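Local coordinates for protein EST1E (PDB 2WTM) that hydrolyses ester bonds as a promiscuous feruloyl esterase of the alpha/beta-hydrolase superfamily, probably releasing ferulic acid from its esters, at residues V90-A93 and K94-F98; N171-R174 and V175-I179; E243-L246 and E247-K251. All coordinates share one frame; numbering follows the deposited sequence. Where two conformers were deposited one is given.

Contact 1. Residues V90-A93 and K94-F98; sequences VDYA and KKLDF
Lys94 folds back along the preceding turn of chain, over Val90 and beside Asp91. Its CB packs against Val90 O, and Lys94 CG comes closer to that same oxygen, at 3.3 Å. This follows from chi1 of -75°, which sets CG beside the backbone N, the very N-H that donates to Val90 O (Lys94 N to Val90 O, 2.9 Å). Lys94 CD then reaches the methyl Val90 CG1 at 3.9 Å and the carboxylate oxygen Asp91 OD1 at 4.1 Å. The bend at chi3, 81°, turns the chain so that the lysine and aspartate side chains run side by side and point the same way. At the tip, Lys94 NZ stays 4.5 Å from Asp91 OD1, beyond a salt bridge; a water that donates to OD1 also lies next to NZ, although that last distance is suspiciously short. The stronger partners lie across the dimer interface: Lys94 NZ forms a salt bridge with Asp158 of the second subunit, and Asp91 OD2 accepts from Asn171 ND2 of that subunit.

Past Lys94 the bonding shifts from i+4 to i+3. Lys95 N donates to Tyr92 O, and Leu96 N donates to Ala93 O at 3.1 Å, closing a type I beta turn from Ala93 to Leu96. Between the side chains, Leu96 CD1 meets Tyr92 CE2 at 3.9 Å, while Leu96 CD2 nears Tyr92 OH; the two lie aslant.

Residues 94-98 thus link helix 79-93 to strand 99-107, within the beta-alpha-beta crossover that runs from strand 58-62 through this helix to strand 99-107 of the alpha/beta-hydrolase sheet. Val90 and Ala93 face strands 27-33 and 99-107, Tyr92 rests on strand 3-8, and Phe98 joins Cys27 by backbone hydrogen bonding.

Contact 2. Residues N171-R174 and V175-I179; sequences NYVR and VAQTI
The ring of Tyr172 meets Ala176 CB obliquely, its CE2 lying 4.2 Å from that methyl, one helical turn on. Outside the segments the ring of His77 packs edge-to-face with it, and Tyr172 OH is hydrogen-bonded to Gln109 OE1. The second flat group is the Gln177 amide; the Gln177 side chain crosses that of Val173 obliquely, with Gln177 NE2 3.9 Å from Val173 CG1. With chi1 at -75°, Gln177 CG lies beside the backbone N and 3.2 Å from Val173 O, the acceptor of Gln177 N at 2.9 Å. The amide is gripped at both ends: NE2 donates to Ala141 O and Pro153 O, and OE1 accepts from Arg122 of the second subunit.

Thr178 bonds twice to one oxygen: OG1 donates to Val175 O at 2.9 Å, in the carbonyl plane, and Thr178 N donates to it at 3.0 Å. The methyl Thr178 CG2 packs 3.4 Å from Arg174 O.

Helix 171-176 belongs to the insertion between core strands 125-131 and 192-197, consistent with the cap or lid that alpha/beta-hydrolases commonly carry there. Ala176 packs on helix 137-143 and Val175 on Phe80 of helix 79-93; Arg174 NH1 makes a salt bridge to Asp123 of the second subunit.

Contact 3. Residues E243-L246 and E247-K251; sequences EFML and EQIAK
Phe244 and Gln248 meet one turn apart on helix 234-249, the C-terminal helix of the alpha/beta-hydrolase fold, and their side chains cross at a slant. The glutamine lies over one face of the ring. Its CG makes a CH-pi contact, 4.2 Å from the centroid of the Phe244 ring and 19° off the ring normal, and further along Gln248 NE2 sits above the rim, 3.4 Å from Phe244 CE1. A bend at chi2, -46°, curls the chain back over the phenyl group, yet the amide is not stacked flat, since its plane and that of the ring are 32° apart.

The same curl gives NE2 a polar partner. Gln248 NE2 donates to Phe244 O at 3.3 Å, while Gln248 N donates to this oxygen at 3.1 Å, and the two donors arrive from opposite faces of the carbonyl plane. One backbone acceptor therefore holds both the main chain and the side chain of Gln248, a bond that helps keep the amide above the ring.

Met245 and Ile249 instead cross at about a right angle, with the thioether methyl Met245 CE touching Ile249 CG2 at 4.0 Å. Toward the sheet, Phe244 and Met245 pack on strand 125-131, and Met245, Gln248 and Ile249 on Tyr103 of strand 99-107; Pro191 borders both Phe244 and Gln248. Regular i+4 bonding runs on to Ile249 N, which donates to Met245 O at 2.9 Å. Ala250 is the first residue to leave helical angles, and its N makes a weak bond to Leu246 O, 3.1 Å away.

From the N terminus, contact 1 comes first, where helix 79-93 gives way to strand 99-107 of the central sheet. Contact 2 follows in the insertion between strands 125-131 and 192-197, and contact 3 ends the chain on helix 234-249. Each is a local turn of continuous chain, so none encloses a long loop, and the three run in series without nesting or crossing. Within one chain the centres of contacts 1 and 2 are about 30 Å apart, yet contact 1 of one subunit meets contact 2 of the other through Asp91 and Asn171. No other chain of the assembly reaches contact 3, which shares strand 99-107 with contact 1 as a packing partner.

Contact 1. Residues V90-A93 and K94-F98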
# COMPACT_ATOMS: atom_id res chain seq x y z
N VAL A 90 -7.67 8.64 -10.58
CA VAL A 90 -7.42 8.22 -11.98
C VAL A 90 -8.64 7.46 -12.57
O VAL A 90 -9.09 7.74 -13.67
CB VAL A 90 -6.21 7.35 -12.06
CG1 VAL A 90 -6.04 6.71 -13.52
CG2 VAL A 90 -4.94 8.06 -11.70
N ASP A 91 -9.27 6.62 -11.78
CA ASP A 91 -10.43 5.84 -12.29
C ASP A 91 -11.60 6.77 -12.58
O ASP A 91 -12.39 6.50 -13.53
CB ASP A 91 -10.80 4.68 -11.33
CG ASP A 91 -9.75 3.56 -11.38
OD1 ASP A 91 -8.94 3.54 -12.34
OD2 ASP A 91 -9.80 2.74 -10.43
N TYR A 92 -11.74 7.81 -11.79
CA TYR A 92 -12.80 8.82 -12.00
C TYR A 92 -12.49 9.58 -13.29
O TYR A 92 -13.37 9.78 -14.15
CB TYR A 92 -12.85 9.79 -10.81
CG TYR A 92 -13.76 10.97 -11.05
CD1 TYR A 92 -15.09 10.82 -10.87
CD2 TYR A 92 -13.26 12.15 -11.49
CE1 TYR A 92 -15.97 11.93 -11.14
CE2 TYR A 92 -14.10 13.23 -11.75
CZ TYR A 92 -15.42 13.09 -11.58
OH TYR A 92 -16.23 14.19 -11.85
N ALA A 93 -11.25 10.02 -13.43
CA ALA A 93 -10.82 10.81 -14.60
C ALA A 93 -10.98 10.05 -15.92
O ALA A 93 -11.30 10.64 -16.97
CB ALA A 93 -9.35 11.24 -14.41
N LYS A 94 -10.70 8.75 -15.91
CA LYS A 94 -10.78 7.91 -17.13
C LYS A 94 -12.26 7.82 -17.64
O LYS A 94 -12.51 7.40 -18.76
CB LYS A 94 -10.28 6.52 -16.84
CG LYS A 94 -8.82 6.42 -16.72
CD LYS A 94 -8.41 5.04 -16.16
CE LYS A 94 -8.40 3.97 -17.23
NZ LYS A 94 -8.20 2.58 -16.63
N LYS A 95 -13.20 8.16 -16.80
CA LYS A 95 -14.63 8.19 -17.19
C LYS A 95 -15.13 9.53 -17.68
O LYS A 95 -16.30 9.65 -18.07
CB LYS A 95 -15.46 7.70 -16.03
CG LYS A 95 -15.20 6.17 -15.82
CD LYS A 95 -15.94 5.63 -14.63
CE LYS A 95 -17.39 5.35 -15.00
NZ LYS A 95 -18.39 5.85 -13.96
N LEU A 96 -14.28 10.54 -17.66
CA LEU A 96 -14.71 11.87 -18.08
C LEU A 96 -14.65 11.91 -19.60
O LEU A 96 -13.62 11.71 -20.18
CB LEU A 96 -13.82 12.94 -17.45
CG LEU A 96 -13.97 13.09 -15.91
CD1 LEU A 96 -13.01 14.13 -15.36
CD2 LEU A 96 -15.39 13.39 -15.54
N ASP A 97 -15.78 12.23 -20.25
CA ASP A 97 -15.83 12.17 -21.71
C ASP A 97 -14.91 13.14 -22.44
O ASP A 97 -14.41 12.84 -23.52
CB ASP A 97 -17.28 12.43 -22.17
CG ASP A 97 -18.17 11.25 -21.95
OD1 ASP A 97 -17.66 10.09 -21.89
OD2 ASP A 97 -19.42 11.48 -21.86
N PHE A 98 -14.71 14.31 -21.86
CA PHE A 98 -13.85 15.33 -22.47
C PHE A 98 -12.38 15.01 -22.44
O PHE A 98 -11.62 15.57 -23.20
CB PHE A 98 -14.07 16.71 -21.84
CG PHE A 98 -13.52 16.85 -20.44
CD1 PHE A 98 -12.16 17.10 -20.21
CD2 PHE A 98 -14.36 16.72 -19.36
CE1 PHE A 98 -11.68 17.24 -18.90
CE2 PHE A 98 -13.88 16.87 -18.09
CZ PHE A 98 -12.55 17.13 -17.86
O HOH W 1 -9.82 2.20 -14.81
O HOH W 2 -11.15 10.04 -19.64

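Contact 2. Residues N171-R174 and V175-I179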
# COMPACT_ATOMS: atom_id res chain seq x y z
N ASN A 171 2.24 3.73 12.00
CA ASN A 171 1.87 2.97 10.80
C ASN A 171 2.35 3.72 9.52
O ASN A 171 2.70 3.10 8.52
CB ASN A 171 0.34 2.82 10.68
CG ASN A 171 -0.23 1.87 11.72
OD1 ASN A 171 0.55 1.12 12.36
ND2 ASN A 171 -1.54 1.90 11.94
N TYR A 172 2.31 5.05 9.53
CA TYR A 172 2.83 5.83 8.38
C TYR A 172 4.27 5.29 8.07
O TYR A 172 4.58 5.05 6.90
CB TYR A 172 2.85 7.34 8.68
CG TYR A 172 3.48 8.15 7.54
CD1 TYR A 172 2.74 8.86 6.67
CD2 TYR A 172 4.84 8.13 7.34
CE1 TYR A 172 3.32 9.50 5.62
CE2 TYR A 172 5.44 8.75 6.29
CZ TYR A 172 4.68 9.48 5.43
OH TYR A 172 5.26 10.16 4.37
N VAL A 173 5.11 5.18 9.10
CA VAL A 173 6.49 4.70 8.95
C VAL A 173 6.59 3.21 8.56
O VAL A 173 7.34 2.88 7.65
CB VAL A 173 7.34 4.95 10.24
CG1 VAL A 173 8.79 4.44 10.11
CG2 VAL A 173 7.26 6.46 10.59
N ARG A 174 5.78 2.37 9.20
CA ARG A 174 5.71 0.93 8.82
C ARG A 174 5.45 0.74 7.34
O ARG A 174 6.04 -0.09 6.70
CB ARG A 174 4.68 0.24 9.67
CG ARG A 174 4.92 0.30 11.16
CD ARG A 174 4.00 -0.49 11.97
NE ARG A 174 4.25 -0.36 13.40
CZ ARG A 174 5.08 -1.13 14.08
NH1 ARG A 174 5.73 -2.10 13.47
NH2 ARG A 174 5.25 -0.96 15.39
N VAL A 175 4.52 1.55 6.81
CA VAL A 175 4.19 1.51 5.39
C VAL A 175 5.31 2.09 4.54
O VAL A 175 5.73 1.54 3.54
CB VAL A 175 2.87 2.26 5.14
CG1 VAL A 175 2.66 2.52 3.68
CG2 VAL A 175 1.70 1.50 5.76
N ALA A 176 5.80 3.25 4.90
CA ALA A 176 6.81 3.94 4.11
C ALA A 176 8.06 3.08 3.91
O ALA A 176 8.70 3.07 2.85
CB ALA A 176 7.21 5.27 4.74
N GLN A 177 8.45 2.43 4.98
CA GLN A 177 9.63 1.62 4.91
C GLN A 177 9.57 0.53 3.81
O GLN A 177 10.63 0.04 3.35
CB GLN A 177 9.85 0.94 6.27
CG GLN A 177 10.38 1.83 7.39
CD GLN A 177 10.69 1.02 8.63
OE1 GLN A 177 10.18 -0.07 8.82
NE2 GLN A 177 11.48 1.62 9.54
N THR A 178 8.35 0.12 3.41
CA THR A 178 8.21 -1.00 2.45
C THR A 178 8.49 -0.57 1.02
O THR A 178 8.63 -1.38 0.11
CB THR A 178 6.89 -1.62 2.53
OG1 THR A 178 5.89 -0.80 1.89
CG2 THR A 178 6.52 -2.03 3.96
N ILE A 179 8.46 0.71 0.78
CA ILE A 179 8.41 1.24 -0.60
C ILE A 179 9.78 1.39 -1.17
O ILE A 179 10.63 2.13 -0.67
CB ILE A 179 7.65 2.56 -0.65
CG1 ILE A 179 6.20 2.34 -0.29
CG2 ILE A 179 7.64 3.20 -2.07
CD1 ILE A 179 5.41 3.54 -0.03
O HOH W 3 7.99 -1.87 7.68

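Contact 3. Residues E243-L246 and E247-K251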
# COMPACT_ATOMS: atom_id res chain seq x y z
N GLU A 243 6.45 25.31 -20.19
CA GLU A 243 7.23 24.95 -21.39
C GLU A 243 7.27 23.43 -21.65
O GLU A 243 7.05 22.91 -22.72
CB GLU A 243 8.66 25.46 -21.25
CG GLU A 243 8.75 27.02 -21.47
CD GLU A 243 10.15 27.65 -21.25
OE1 GLU A 243 11.20 26.91 -21.32
OE2 GLU A 243 10.17 28.91 -20.99
N PHE A 244 7.35 22.68 -20.41
CA PHE A 244 7.38 21.25 -20.56
C PHE A 244 6.08 20.69 -21.07
O PHE A 244 6.06 19.78 -21.91
CB PHE A 244 7.80 20.64 -19.18
CG PHE A 244 7.65 19.14 -19.09
CD1 PHE A 244 8.61 18.31 -19.58
CD2 PHE A 244 6.54 18.59 -18.50
CE1 PHE A 244 8.48 16.92 -19.45
CE2 PHE A 244 6.37 17.20 -18.40
CZ PHE A 244 7.38 16.39 -18.86
N MET A 245 4.99 21.22 -20.53
CA MET A 245 3.65 20.76 -20.87
C MET A 245 3.24 21.18 -22.28
O MET A 245 2.65 20.38 -23.00
CB MET A 245 2.63 21.17 -19.78
CG MET A 245 2.66 20.21 -18.53
SD MET A 245 2.32 18.49 -18.94
CE MET A 245 0.62 18.57 -19.44
N LEU A 246 3.65 22.37 -22.69
CA LEU A 246 3.43 22.75 -24.11
C LEU A 246 4.11 21.79 -25.03
O LEU A 246 3.51 21.41 -26.06
CB LEU A 246 3.90 24.18 -24.38
CG LEU A 246 2.96 25.23 -23.92
CD1 LEU A 246 3.62 26.58 -24.02
CD2 LEU A 246 1.66 25.19 -24.65
N GLU A 247 5.34 21.35 -24.70
CA GLU A 247 6.02 20.32 -25.49
C GLU A 247 5.24 19.00 -25.52
O GLU A 247 5.22 18.33 -26.54
CB GLU A 247 7.44 20.08 -25.00
CG GLU A 247 8.20 18.90 -25.65
CD GLU A 247 9.70 18.88 -25.33
OE1 GLU A 247 10.24 19.88 -24.83
OE2 GLU A 247 10.36 17.84 -25.62
N GLN A 248 4.61 18.60 -24.40
CA GLN A 248 3.91 17.35 -24.41
C GLN A 248 2.61 17.37 -25.17
O GLN A 248 2.22 16.36 -25.76
CB GLN A 248 3.61 16.83 -22.96
CG GLN A 248 4.77 16.72 -22.02
CD GLN A 248 5.95 16.07 -22.65
OE1 GLN A 248 5.84 15.00 -23.18
NE2 GLN A 248 7.12 16.73 -22.55
N ILE A 249 1.86 18.46 -25.04
CA ILE A 249 0.52 18.50 -25.57
C ILE A 249 0.50 18.98 -27.03
O ILE A 249 -0.54 18.85 -27.68
CB ILE A 249 -0.46 19.39 -24.77
CG1 ILE A 249 -0.12 20.89 -24.84
CG2 ILE A 249 -0.47 18.96 -23.30
CD1 ILE A 249 -1.10 21.79 -24.12
N ALA A 250 1.61 19.51 -27.51
CA ALA A 250 1.58 20.11 -28.87
C ALA A 250 1.31 19.01 -29.90
O ALA A 250 1.83 17.89 -29.78
CB ALA A 250 2.85 20.88 -29.17
N LYS A 251 0.46 19.33 -30.89
CA LYS A 251 -0.07 18.32 -31.80
C LYS A 251 0.17 18.72 -33.23
O LYS A 251 0.52 19.86 -33.52
CB LYS A 251 -1.56 18.11 -31.55
OXT LYS A 251 0.01 17.90 -34.14